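Local coordinates for protein putative esterase Rv1847/MT1895 (Mycobacterium tuberculosis, PDB 3S4K) that probably hydrolyses acyl-CoA thioesters as a PaaI-family hotdog-fold thioesterase, possibly acting on 1,4-dihydroxy-2-naphthoyl-CoA, at residues Glu64-Met69 against Gly104-Leu109. Residues are numbered along the deposited sequence; the frame is centred on the assembly and turned at random.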
loop_
_atom_site.group_PDB
_atom_site.type_symbol
_atom_site.label_atom_id
_atom_site.label_comp_id
_atom_site.label_asym_id
_atom_site.label_seq_id
_atom_site.Cartn_x
_atom_site.Cartn_y
_atom_site.Cartn_z
ATOM N N GLU A 64 5.174 -1.496 -4.188
ATOM C CA GLU A 64 5.621 -2.771 -3.610
ATOM C C GLU A 64 6.029 -3.783 -4.686
ATOM O O GLU A 64 7.102 -4.410 -4.602
ATOM C CB GLU A 64 4.512 -3.332 -2.710
ATOM C CG GLU A 64 4.880 -4.621 -1.966
ATOM C CD GLU A 64 5.819 -4.410 -0.800
ATOM O OE1 GLU A 64 6.097 -3.243 -0.438
ATOM O OE2 GLU A 64 6.282 -5.439 -0.235
ATOM N N SER A 65 5.188 -3.920 -5.713
ATOM C CA SER A 65 5.427 -4.855 -6.808
ATOM C C SER A 65 6.687 -4.523 -7.597
ATOM O O SER A 65 7.524 -5.383 -7.863
ATOM C CB SER A 65 4.238 -4.868 -7.777
ATOM O OG SER A 65 3.175 -5.642 -7.262
ATOM N N ILE A 66 6.812 -3.277 -8.003
ATOM C CA ILE A 66 7.930 -2.895 -8.892
ATOM C C ILE A 66 9.254 -3.062 -8.149
ATOM O O ILE A 66 10.217 -3.629 -8.672
ATOM C CB ILE A 66 7.738 -1.462 -9.472
ATOM C CG1 ILE A 66 6.434 -1.389 -10.270
ATOM C CG2 ILE A 66 8.928 -1.102 -10.426
ATOM C CD1 ILE A 66 6.018 0.023 -10.755
ATOM N N ALA A 67 9.303 -2.593 -6.904
ATOM C CA ALA A 67 10.474 -2.757 -6.042
ATOM C C ALA A 67 10.835 -4.222 -5.784
ATOM O O ALA A 67 12.012 -4.610 -5.862
ATOM C CB ALA A 67 10.243 -2.033 -4.708
ATOM N N SER A 68 9.842 -5.039 -5.431
ATOM C CA SER A 68 10.123 -6.438 -5.125
ATOM C C SER A 68 10.645 -7.182 -6.341
ATOM O O SER A 68 11.536 -8.012 -6.201
ATOM C CB SER A 68 8.898 -7.163 -4.554
ATOM O OG SER A 68 8.332 -6.433 -3.487
ATOM N N MET A 69 10.130 -6.879 -7.545
ATOM C CA MET A 69 10.588 -7.593 -8.737
ATOM C C MET A 69 12.020 -7.163 -9.102
ATOM O O MET A 69 12.859 -8.009 -9.442
ATOM C CB MET A 69 9.624 -7.398 -9.916
ATOM C CG MET A 69 8.243 -8.010 -9.676
ATOM S SD MET A 69 8.255 -9.807 -9.426
ATOM C CE MET A 69 9.161 -10.240 -10.856
ATOM N N GLY A 104 5.407 3.627 -13.120
ATOM C CA GLY A 104 6.414 3.601 -12.055
ATOM C C GLY A 104 7.772 3.105 -12.484
ATOM O O GLY A 104 7.874 2.199 -13.319
ATOM N N THR A 105 8.820 3.686 -11.909
ATOM C CA THR A 105 10.192 3.239 -12.107
ATOM C C THR A 105 10.858 3.027 -10.753
ATOM O O THR A 105 10.785 3.912 -9.911
ATOM C CB THR A 105 10.996 4.308 -12.839
ATOM O OG1 THR A 105 10.451 4.518 -14.144
ATOM C CG2 THR A 105 12.469 3.909 -12.955
ATOM N N ALA A 106 11.517 1.877 -10.586
ATOM C CA ALA A 106 12.312 1.569 -9.393
ATOM C C ALA A 106 13.786 1.828 -9.681
ATOM O O ALA A 106 14.288 1.403 -10.728
ATOM C CB ALA A 106 12.132 0.138 -8.948
ATOM N N GLU A 107 14.439 2.528 -8.751
ATOM C CA GLU A 107 15.891 2.791 -8.737
ATOM C C GLU A 107 16.443 2.301 -7.416
ATOM O O GLU A 107 15.780 2.416 -6.392
ATOM C CB GLU A 107 16.198 4.283 -8.732
ATOM C CG GLU A 107 15.703 5.135 -9.811
ATOM C CD GLU A 107 15.809 6.580 -9.361
ATOM O OE1 GLU A 107 16.951 7.039 -9.071
ATOM O OE2 GLU A 107 14.758 7.213 -9.191
ATOM N N PRO A 108 17.679 1.785 -7.404
ATOM C CA PRO A 108 18.244 1.253 -6.193
ATOM C C PRO A 108 18.850 2.302 -5.259
ATOM O O PRO A 108 19.552 3.220 -5.708
ATOM C CB PRO A 108 19.316 0.307 -6.713
ATOM C CG PRO A 108 19.793 0.956 -7.963
ATOM C CD PRO A 108 18.570 1.595 -8.559
ATOM N N LEU A 109 18.541 2.174 -3.971
ATOM C CA LEU A 109 19.175 2.970 -2.930
ATOM C C LEU A 109 20.244 2.210 -2.156
ATOM O O LEU A 109 21.249 2.807 -1.773
ATOM C CB LEU A 109 18.124 3.522 -1.954
ATOM C CG LEU A 109 17.014 4.350 -2.616
ATOM C CD1 LEU A 109 16.018 4.867 -1.549
ATOM C CD2 LEU A 109 17.577 5.521 -3.412
#
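I66 straddles G104 and A106, two alternate residues of the strand, one branch to each. Its CG2 methyl meets the methyl of A106, with I66 CG2 3.7 Å from A106 CB, while the longer branch runs to G104, where I66 CD1 lies 3.8 Å from G104 CA. The division follows from the first torsion: with chi1 at -59°, CG2 stands anti to the backbone N and CG1 anti to the carbonyl carbon, and an extended chi2 of 172° carries CD1 on to the glycine. Because G104 has no side chain, the isoleucine tip can settle against bare backbone. The A106 methyl points at the helix and also approaches the backbone of A67, 4.4 Å from A106 CB to A67 CA. The contact is buried and made by van der Waals packing of aliphatic groups on each other and on the strand backbone. On the helix, E64 O accepts from both S68 N and S68 OG, which arrive from opposite faces of its carbonyl plane. The axes of segments 64-69 and 104-108 approach to 8.0 Å and cross at -41°, as the long helix of a hotdog fold lies across its curved antiparallel sheet. Strand 36-43 extends the floor under I66 through A37 and A39, while W118 and V120 of strand 115-123 and V135 of strand 129-140 pack against A67.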